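Local coordinates for hypothetical protein TM0894 (Thermotoga maritima, PDB 1ZTC) that probably acts as a metal-dependent hydrolase of the metallo-beta-lactamase superfamily, perhaps an endoribonuclease, with nickel ions bound in this crystal, at residues A[97-102]-A[138-143]; A[136-139]-A[144-147]; A[158-163]-A[199-204]; A[168-173]-A[195-200]. All coordinates share one frame; numbering follows the deposited sequence.

Contact 1 of 4, residues A[97-102]-A[138-143]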
# COMPACT_ATOMS: atom_id res chain seq x y z
N THR A 97 12.32 -16.28 24.62
CA THR A 97 11.15 -16.70 25.35
C THR A 97 10.02 -15.79 24.90
O THR A 97 10.20 -14.58 24.80
CB THR A 97 11.38 -16.56 26.85
OG1 THR A 97 12.55 -17.32 27.19
CG2 THR A 97 10.16 -17.06 27.65
N PHE A 98 8.87 -16.40 24.63
CA PHE A 98 7.69 -15.71 24.18
C PHE A 98 6.69 -15.53 25.29
O PHE A 98 6.48 -16.45 26.07
CB PHE A 98 7.06 -16.47 23.01
CG PHE A 98 7.96 -16.53 21.82
CD1 PHE A 98 8.04 -15.44 20.96
CD2 PHE A 98 8.77 -17.63 21.59
CE1 PHE A 98 8.90 -15.45 19.87
CE2 PHE A 98 9.64 -17.65 20.50
CZ PHE A 98 9.70 -16.55 19.64
N TYR A 99 6.06 -14.34 25.36
CA TYR A 99 5.11 -14.03 26.44
C TYR A 99 3.80 -13.61 25.82
O TYR A 99 3.77 -12.73 24.95
CB TYR A 99 5.60 -12.88 27.33
CG TYR A 99 6.94 -13.09 27.98
CD1 TYR A 99 8.10 -13.09 27.22
CD2 TYR A 99 7.07 -13.22 29.37
CE1 TYR A 99 9.33 -13.25 27.78
CE2 TYR A 99 8.33 -13.40 29.95
CZ TYR A 99 9.45 -13.41 29.14
OH TYR A 99 10.71 -13.57 29.64
N VAL A 100 2.72 -14.22 26.30
CA VAL A 100 1.40 -14.06 25.70
C VAL A 100 0.36 -14.39 26.77
O VAL A 100 0.62 -15.22 27.65
CB VAL A 100 1.23 -15.00 24.44
CG1 VAL A 100 1.34 -16.43 24.81
CG2 VAL A 100 -0.06 -14.75 23.69
N HIS A 101 -0.81 -13.75 26.70
CA HIS A 101 -1.88 -14.03 27.64
C HIS A 101 -2.41 -15.44 27.45
O HIS A 101 -2.66 -15.89 26.32
CB HIS A 101 -3.03 -13.02 27.52
CG HIS A 101 -4.01 -13.10 28.66
ND1 HIS A 101 -4.94 -14.11 28.78
CD2 HIS A 101 -4.15 -12.33 29.78
CE1 HIS A 101 -5.62 -13.95 29.90
NE2 HIS A 101 -5.17 -12.88 30.52
N GLU A 102 -2.61 -16.14 28.57
CA GLU A 102 -2.97 -17.56 28.57
C GLU A 102 -4.23 -17.91 27.77
O GLU A 102 -4.33 -19.02 27.22
CB GLU A 102 -3.13 -18.05 30.03
CG GLU A 102 -4.15 -17.27 30.86
CD GLU A 102 -4.34 -17.81 32.26
OE1 GLU A 102 -3.66 -18.79 32.65
OE2 GLU A 102 -5.19 -17.23 32.98
N SER A 138 4.40 -7.87 36.89
CA SER A 138 5.46 -6.89 36.77
C SER A 138 6.70 -7.66 36.37
O SER A 138 7.15 -8.54 37.11
CB SER A 138 5.66 -6.22 38.14
OG SER A 138 5.84 -4.84 37.95
N LEU A 139 7.26 -7.34 35.21
CA LEU A 139 8.36 -8.10 34.63
C LEU A 139 9.62 -7.25 34.52
O LEU A 139 9.55 -6.02 34.51
CB LEU A 139 7.98 -8.53 33.20
CG LEU A 139 6.73 -9.40 33.01
CD1 LEU A 139 6.43 -9.61 31.53
CD2 LEU A 139 6.88 -10.75 33.72
N PHE A 140 10.75 -7.94 34.39
CA PHE A 140 12.08 -7.32 34.16
C PHE A 140 12.42 -6.32 35.25
O PHE A 140 12.52 -5.11 34.99
CB PHE A 140 12.17 -6.67 32.76
CG PHE A 140 11.89 -7.64 31.65
CD1 PHE A 140 12.81 -8.61 31.32
CD2 PHE A 140 10.68 -7.60 30.96
CE1 PHE A 140 12.54 -9.54 30.31
CE2 PHE A 140 10.39 -8.53 29.94
CZ PHE A 140 11.33 -9.50 29.62
N ASP A 141 12.55 -6.84 36.48
CA ASP A 141 12.81 -6.02 37.65
C ASP A 141 11.82 -4.88 37.74
O ASP A 141 12.18 -3.74 38.01
CB ASP A 141 14.26 -5.48 37.67
CG ASP A 141 15.31 -6.58 37.52
OD1 ASP A 141 15.22 -7.63 38.20
OD2 ASP A 141 16.24 -6.40 36.70
N GLU A 142 10.55 -5.20 37.51
CA GLU A 142 9.44 -4.26 37.64
C GLU A 142 9.45 -3.10 36.65
O GLU A 142 8.68 -2.15 36.81
CB GLU A 142 9.30 -3.81 39.09
CG GLU A 142 9.34 -5.04 40.05
CD GLU A 142 8.69 -4.77 41.38
OE1 GLU A 142 7.78 -3.91 41.45
OE2 GLU A 142 9.10 -5.42 42.38
N LYS A 143 10.23 -3.23 35.57
CA LYS A 143 10.28 -2.18 34.54
C LYS A 143 9.10 -2.26 33.58
O LYS A 143 8.80 -1.28 32.86
CB LYS A 143 11.58 -2.30 33.75
CG LYS A 143 12.84 -2.02 34.57
CD LYS A 143 12.92 -0.56 34.92
CE LYS A 143 14.28 -0.22 35.57
NZ LYS A 143 14.08 0.91 36.54
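Tyr99 reaches out of strand 97-101 to the side chains of Leu139 and Phe140, which lie at the end of strand 138-139 and the start of the turn after it. The backbones stay well apart, the CA atoms of Tyr99 and Leu139 being 10.6 Å from each other, and the 107 Å² buried here comes from these three residues. From a CB directed at the other segment, the Tyr99 chain continues with CG anti to its own carbonyl carbon (chi1 -57°), which carries the ring across the gap. The ring carbon CD2 meets the methyl CD1 of Leu139 at 4.3 Å, obliquely. Further out, CZ of Tyr99 lies 4.4 Å from CZ of Phe140. The oxygen at the end, Tyr99 OH, comes to 4.1 Å from the same Phe140 CZ, a van der Waals approach to a ring carbon; the hydroxyl's polar partner is Asp76 OD1. The two aromatic side chains arrive from opposite directions and meet obliquely. Phe140 opens a type I' beta turn that ends at Lys143, closed by Lys143 N to Phe140 O at 3.0 Å. Leu78 of strand 76-78 touches both Tyr99 and Leu139, and Val131 and Leu133 also pack on the tyrosine. Strand 97-101 belongs to the six-stranded sheet and strand 138-139 edges the five-stranded one, so the contact is part of the apolar layer between the two sheets of the alpha-beta/beta-alpha sandwich that defines the metallo-beta-lactamase fold.

Contact 2 of 4, residues A[136-139]-A[144-147]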
# COMPACT_ATOMS: atom_id res chain seq x y z
N GLU A 136 -1.53 -8.05 35.18
CA GLU A 136 -1.04 -7.50 36.44
C GLU A 136 0.40 -7.91 36.78
O GLU A 136 0.93 -7.39 37.74
CB GLU A 136 -1.99 -7.81 37.62
CG GLU A 136 -3.41 -7.24 37.45
CD GLU A 136 -3.40 -5.75 37.18
OE1 GLU A 136 -2.74 -5.03 37.95
OE2 GLU A 136 -4.01 -5.29 36.19
N GLU A 137 1.04 -8.79 36.01
CA GLU A 137 2.44 -9.12 36.26
C GLU A 137 3.34 -7.89 36.10
O GLU A 137 3.05 -6.99 35.33
CB GLU A 137 2.98 -10.18 35.29
CG GLU A 137 2.34 -11.54 35.39
CD GLU A 137 1.07 -11.67 34.53
OE1 GLU A 137 0.65 -10.69 33.87
OE2 GLU A 137 0.50 -12.77 34.53
N SER A 138 4.40 -7.87 36.89
CA SER A 138 5.46 -6.89 36.77
C SER A 138 6.70 -7.66 36.37
O SER A 138 7.15 -8.54 37.11
CB SER A 138 5.66 -6.22 38.14
OG SER A 138 5.84 -4.84 37.95
N LEU A 139 7.26 -7.34 35.21
CA LEU A 139 8.36 -8.10 34.63
C LEU A 139 9.62 -7.25 34.52
O LEU A 139 9.55 -6.02 34.51
CB LEU A 139 7.98 -8.53 33.20
CG LEU A 139 6.73 -9.40 33.01
CD1 LEU A 139 6.43 -9.61 31.53
CD2 LEU A 139 6.88 -10.75 33.72
N VAL A 144 8.48 -3.45 33.51
CA VAL A 144 7.39 -3.70 32.58
C VAL A 144 6.18 -4.18 33.35
O VAL A 144 6.25 -5.18 34.06
CB VAL A 144 7.79 -4.74 31.53
CG1 VAL A 144 6.62 -5.03 30.57
CG2 VAL A 144 9.00 -4.24 30.75
N LYS A 145 5.11 -3.41 33.29
CA LYS A 145 3.84 -3.79 33.89
C LYS A 145 2.87 -4.26 32.81
O LYS A 145 2.65 -3.56 31.83
CB LYS A 145 3.26 -2.63 34.68
CG LYS A 145 1.86 -2.90 35.24
CD LYS A 145 1.83 -3.91 36.37
CE LYS A 145 0.46 -3.90 37.03
NZ LYS A 145 0.43 -4.63 38.32
N VAL A 146 2.28 -5.43 33.05
CA VAL A 146 1.35 -6.08 32.11
C VAL A 146 -0.09 -5.85 32.52
O VAL A 146 -0.46 -6.09 33.65
CB VAL A 146 1.59 -7.62 32.08
CG1 VAL A 146 0.69 -8.28 31.07
CG2 VAL A 146 3.04 -7.93 31.78
N PHE A 147 -0.90 -5.43 31.56
CA PHE A 147 -2.32 -5.19 31.81
C PHE A 147 -3.13 -6.00 30.82
O PHE A 147 -2.87 -5.98 29.61
CB PHE A 147 -2.65 -3.71 31.60
CG PHE A 147 -2.03 -2.80 32.61
CD1 PHE A 147 -2.54 -2.71 33.90
CD2 PHE A 147 -0.95 -2.02 32.28
CE1 PHE A 147 -1.96 -1.86 34.84
CE2 PHE A 147 -0.36 -1.16 33.21
CZ PHE A 147 -0.87 -1.08 34.47
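Residues 136-139 and 144-147 run antiparallel, with end-to-end directions 160° apart, as the two arms of a beta hairpin at the edge of the five-stranded sheet. Leu139 and Val144 form a hydrogen-bonded pair, in which Leu139 N gives a short 2.6 Å bond to Val144 O and Val144 N answers to Leu139 O. Ser138 and Lys145 make the neighbouring non-hydrogen-bonded pair. Beyond it the register slips by a residue: Val146 N bonds to Glu137 O at 2.9 Å, while Val146 O accepts from Glu136 N. With the positive phi of Glu136 (79°), this is the pattern of a G1-type beta bulge. On one face Leu139 packs CB against CB of Val144, and its CD1 lies 3.8 Å from CG2 of Val146. Glu137 OE1 also rests by Val146 CB, its carboxylate held by the backbone amides of Lys134 and Gly135. Lys145 leaves by the other face. A bend at chi2 folds it back over the bulge, where NZ donates to Glu136 O at 2.9 Å and forms a weak bond, part of a salt bridge, to Glu136 OE1. The second carboxylate oxygen is paired with Arg200 from helix 192-201. That same Glu136 OE2 stands 3.7 Å from CD1 of Phe147, with carboxylate and ring planes inclined by 65°.

Contact 3 of 4, residues A[158-163]-A[199-204]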
# COMPACT_ATOMS: atom_id res chain seq x y z
N SER A 158 -1.77 -4.80 27.19
CA SER A 158 -1.05 -3.55 27.06
C SER A 158 0.11 -3.58 28.07
O SER A 158 0.04 -4.26 29.11
CB SER A 158 -1.98 -2.33 27.26
OG SER A 158 -3.11 -2.37 26.39
N PHE A 159 1.18 -2.86 27.75
CA PHE A 159 2.40 -2.85 28.55
C PHE A 159 2.85 -1.43 28.91
O PHE A 159 3.00 -0.57 28.04
CB PHE A 159 3.54 -3.53 27.80
CG PHE A 159 3.24 -4.91 27.35
CD1 PHE A 159 3.32 -5.98 28.24
CD2 PHE A 159 2.85 -5.16 26.04
CE1 PHE A 159 3.03 -7.28 27.83
CE2 PHE A 159 2.56 -6.44 25.62
CZ PHE A 159 2.65 -7.51 26.51
N LEU A 160 3.07 -1.20 30.20
CA LEU A 160 3.56 0.06 30.70
C LEU A 160 5.02 -0.10 31.05
O LEU A 160 5.39 -0.98 31.85
CB LEU A 160 2.74 0.48 31.92
CG LEU A 160 3.04 1.86 32.53
CD1 LEU A 160 2.57 2.99 31.59
CD2 LEU A 160 2.34 1.98 33.87
N LEU A 161 5.85 0.77 30.48
CA LEU A 161 7.29 0.63 30.55
C LEU A 161 7.88 1.83 31.32
O LEU A 161 7.53 2.97 31.04
CB LEU A 161 7.88 0.62 29.14
CG LEU A 161 7.16 -0.18 28.03
CD1 LEU A 161 7.93 -0.01 26.73
CD2 LEU A 161 7.07 -1.64 28.41
N ASP A 162 8.79 1.56 32.23
CA ASP A 162 9.56 2.64 32.85
C ASP A 162 10.95 2.67 32.23
O ASP A 162 11.81 1.86 32.54
CB ASP A 162 9.53 2.60 34.36
CG ASP A 162 8.17 3.13 34.92
OD1 ASP A 162 7.71 4.24 34.56
OD2 ASP A 162 7.54 2.39 35.70
N THR A 163 11.10 3.60 31.29
CA THR A 163 12.31 3.73 30.49
C THR A 163 13.14 4.93 30.93
O THR A 163 12.63 5.92 31.47
CB THR A 163 12.01 3.85 28.98
OG1 THR A 163 11.59 5.19 28.66
CG2 THR A 163 10.91 2.86 28.54
N ASP A 199 -7.38 6.16 32.32
CA ASP A 199 -7.50 6.85 33.60
C ASP A 199 -6.74 6.11 34.71
O ASP A 199 -6.11 6.74 35.56
CB ASP A 199 -8.96 7.01 34.08
CG ASP A 199 -9.74 8.05 33.29
OD1 ASP A 199 -9.11 8.91 32.62
OD2 ASP A 199 -10.99 8.01 33.34
N ARG A 200 -6.84 4.79 34.71
CA ARG A 200 -6.17 3.98 35.70
C ARG A 200 -4.65 4.08 35.57
O ARG A 200 -3.93 4.20 36.57
CB ARG A 200 -6.57 2.52 35.54
CG ARG A 200 -5.97 1.64 36.59
CD ARG A 200 -6.12 0.16 36.29
NE ARG A 200 -5.33 -0.59 37.26
CZ ARG A 200 -4.94 -1.87 37.15
NH1 ARG A 200 -5.25 -2.63 36.10
NH2 ARG A 200 -4.20 -2.38 38.12
N VAL A 201 -4.15 4.06 34.34
CA VAL A 201 -2.73 4.18 34.07
C VAL A 201 -2.18 5.53 34.54
O VAL A 201 -1.10 5.61 35.08
CB VAL A 201 -2.44 3.91 32.59
CG1 VAL A 201 -1.02 4.32 32.19
CG2 VAL A 201 -2.67 2.44 32.30
N GLY A 202 -2.95 6.59 34.33
CA GLY A 202 -2.57 7.91 34.79
C GLY A 202 -1.52 8.57 33.91
O GLY A 202 -1.41 8.26 32.73
N ARG A 203 -0.72 9.45 34.51
CA ARG A 203 0.19 10.33 33.77
C ARG A 203 1.32 9.50 33.16
O ARG A 203 1.97 8.74 33.86
CB ARG A 203 0.74 11.43 34.68
CG ARG A 203 1.50 12.58 33.98
CD ARG A 203 2.81 12.87 34.70
NE ARG A 203 3.70 11.73 34.51
CZ ARG A 203 4.50 11.56 33.46
NH1 ARG A 203 4.62 12.49 32.52
NH2 ARG A 203 5.21 10.44 33.37
N ILE A 204 1.49 9.63 31.84
CA ILE A 204 2.57 8.99 31.12
C ILE A 204 3.23 9.98 30.16
O ILE A 204 2.67 11.03 29.86
CB ILE A 204 2.09 7.77 30.33
CG1 ILE A 204 1.06 8.18 29.28
CG2 ILE A 204 1.52 6.71 31.27
CD1 ILE A 204 0.57 7.01 28.44
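Leu160 CD1 overlaps two methyl groups at once, CG1 of Val201 and CG2 of Ile204. Its separation from Val201 CG1 is 3.9 Å, and here the two side chains reach toward each other tip to tip. Ile204 CG2 comes equally near to Leu160 CD1 but from an oblique direction. Because Val201 CG1 and Ile204 CG2 are themselves only 3.6 Å apart, the three methyls form a compact triangle. Leu160, its CG anti to the backbone N (chi1 -175°), bridges less than half of the 8.2 Å between its CA and that of Val201, which supplies the rest of the reach. No hydrogen bond crosses the contact, and the 94 Å² it buries is purely apolar. The route from Val201 to Ile204 is set by Gly202, which leaves the helical conformation with a positive phi of 78° and lets the chain swing back toward the sheet. The nearby charges look elsewhere: Asp162 is salt-bridged to Arg168, and Arg203 to Asp205. 2-Methyl-2,4-pentanediol, probably from the crystallisation liquor, lies beside Leu160, and a diol hydroxyl makes a weak hydrogen bond to Val201 O. Plain packing thus joins the middle of strand 157-163 to the C-terminal end of helix 192-201. Leu160 has Phe147 of strand 144-148 on one neighbouring strand and Arg168 of segment 168-173, while Ile204 also touches Leu170 as the chain heads into strand 206-208.

Contact 4 of 4, residues A[168-173]-A[195-200]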
# COMPACT_ATOMS: atom_id res chain seq x y z
N ARG A 168 7.88 7.21 31.05
CA ARG A 168 6.84 6.21 31.26
C ARG A 168 6.06 6.08 29.96
O ARG A 168 5.45 7.04 29.50
CB ARG A 168 5.94 6.54 32.47
CG ARG A 168 4.76 5.59 32.59
CD ARG A 168 4.07 5.60 33.93
NE ARG A 168 4.88 4.94 34.94
CZ ARG A 168 4.45 4.54 36.13
NH1 ARG A 168 5.30 3.94 36.96
NH2 ARG A 168 3.20 4.74 36.50
N VAL A 169 6.13 4.90 29.37
CA VAL A 169 5.61 4.65 28.02
C VAL A 169 4.55 3.58 28.07
O VAL A 169 4.75 2.52 28.66
CB VAL A 169 6.75 4.21 27.05
CG1 VAL A 169 6.23 3.99 25.65
CG2 VAL A 169 7.87 5.24 27.03
N LEU A 170 3.41 3.86 27.44
CA LEU A 170 2.34 2.87 27.31
C LEU A 170 2.30 2.32 25.88
O LEU A 170 2.03 3.06 24.92
CB LEU A 170 0.98 3.46 27.66
CG LEU A 170 -0.22 2.48 27.61
CD1 LEU A 170 -0.02 1.31 28.55
CD2 LEU A 170 -1.51 3.15 27.90
N ILE A 171 2.59 1.02 25.76
CA ILE A 171 2.38 0.26 24.53
C ILE A 171 0.90 -0.19 24.55
O ILE A 171 0.51 -1.07 25.29
CB ILE A 171 3.29 -0.97 24.46
CG1 ILE A 171 4.75 -0.63 24.80
CG2 ILE A 171 3.13 -1.68 23.08
CD1 ILE A 171 5.35 0.45 23.98
N THR A 172 0.07 0.50 23.78
CA THR A 172 -1.39 0.33 23.92
C THR A 172 -1.88 -0.97 23.35
O THR A 172 -2.80 -1.60 23.93
CB THR A 172 -2.16 1.48 23.25
OG1 THR A 172 -1.96 1.47 21.83
CG2 THR A 172 -1.73 2.81 23.82
N GLY A 173 -1.27 -1.37 22.23
CA GLY A 173 -1.83 -2.40 21.40
C GLY A 173 -3.08 -1.87 20.71
O GLY A 173 -3.33 -0.64 20.66
N LYS A 195 -11.17 4.13 27.92
CA LYS A 195 -11.07 5.37 28.62
C LYS A 195 -10.79 5.13 30.11
O LYS A 195 -9.92 5.77 30.66
CB LYS A 195 -12.35 6.18 28.43
CG LYS A 195 -12.25 7.62 28.95
CD LYS A 195 -13.08 7.87 30.16
CE LYS A 195 -12.90 9.32 30.68
NZ LYS A 195 -13.37 9.39 32.09
N ASN A 196 -11.52 4.21 30.75
CA ASN A 196 -11.26 3.90 32.16
C ASN A 196 -9.85 3.33 32.36
O ASN A 196 -9.21 3.59 33.38
CB ASN A 196 -12.30 2.94 32.74
CG ASN A 196 -13.70 3.55 32.80
OD1 ASN A 196 -13.85 4.77 32.86
ND2 ASN A 196 -14.72 2.70 32.79
N PHE A 197 -9.38 2.54 31.41
CA PHE A 197 -8.04 2.01 31.49
C PHE A 197 -6.98 3.11 31.45
O PHE A 197 -6.05 3.13 32.24
CB PHE A 197 -7.79 1.00 30.37
CG PHE A 197 -6.36 0.49 30.34
CD1 PHE A 197 -5.85 -0.23 31.41
CD2 PHE A 197 -5.54 0.76 29.25
CE1 PHE A 197 -4.53 -0.67 31.40
CE2 PHE A 197 -4.22 0.32 29.23
CZ PHE A 197 -3.72 -0.40 30.31
N LEU A 198 -7.12 4.04 30.53
CA LEU A 198 -6.16 5.14 30.45
C LEU A 198 -6.20 6.00 31.72
O LEU A 198 -5.17 6.50 32.15
CB LEU A 198 -6.39 6.00 29.24
CG LEU A 198 -6.17 5.29 27.91
CD1 LEU A 198 -6.58 6.21 26.77
CD2 LEU A 198 -4.74 4.83 27.78
N ASP A 199 -7.38 6.16 32.32
CA ASP A 199 -7.50 6.85 33.60
C ASP A 199 -6.74 6.11 34.71
O ASP A 199 -6.11 6.74 35.56
CB ASP A 199 -8.96 7.01 34.08
CG ASP A 199 -9.74 8.05 33.29
OD1 ASP A 199 -9.11 8.91 32.62
OD2 ASP A 199 -10.99 8.01 33.34
N ARG A 200 -6.84 4.79 34.71
CA ARG A 200 -6.17 3.98 35.70
C ARG A 200 -4.65 4.08 35.57
O ARG A 200 -3.93 4.20 36.57
CB ARG A 200 -6.57 2.52 35.54
CG ARG A 200 -5.97 1.64 36.59
CD ARG A 200 -6.12 0.16 36.29
NE ARG A 200 -5.33 -0.59 37.26
CZ ARG A 200 -4.94 -1.87 37.15
NH1 ARG A 200 -5.25 -2.63 36.10
NH2 ARG A 200 -4.20 -2.38 38.12
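Leu170 of strand 169-171 meets Phe197 and Leu198 of helix 192-201 within a beta-alpha-beta crossover, for the chain passes through two helices before returning as strand 206-208, parallel to strand 169-171 and next to it. The tight part rests on one methyl. Leu170 CD2 lies 3.6 Å from CD2 of Leu198 and 4.1 Å from CE2 of Phe197, both side chains approaching obliquely. Phe197 has its CG anti to the backbone N (chi1 175°), a setting that sends the ring toward the sheet, where it also packs edge-to-face on Phe147. Leu198, whose CB does not head for the strand, gets there through its terminal methyl and touches Tyr182 of helix 179-187 as well. Thr172 stays looser, its CG2 lying 5.4 Å from Leu198 CD2, its nearest approach to 195-200. Its OG1 instead bonds to Gly173 O at 2.8 Å, just before the nickel ligand Asp174. The far flank of the helix faces solvent and is polar, with Lys195, Asn196 and Asp199 all exposed. One turn of helix separates the partners of its salt bridge, in which Lys195 NZ sits 3.0 Å from Asp199 OD2, on the syn lone pair of that oxygen.

How the contacts relate
The four contacts follow the five-stranded sheet from its edge inward. Contacts 1 and 2, with centres 6 Å apart, share Ser138 and Leu139: one ties that edge to the other sheet, the other closes its hairpin. Contacts 3 and 4, with centres 5 Å apart, attach helix 192-201 to the outer side of adjacent strands. Backbone bonds such as Lys145 N to Leu160 O (2.8 Å) and Leu161 N to Val169 O (2.8 Å) join contacts 2, 3 and 4 in sequence, and Arg200 NH1 returns to Glu136 OE2 at 2.9 Å. None of the segments supplies a nickel ligand, yet 168-173 runs directly into Asp174, which is a ligand in both nickel sites.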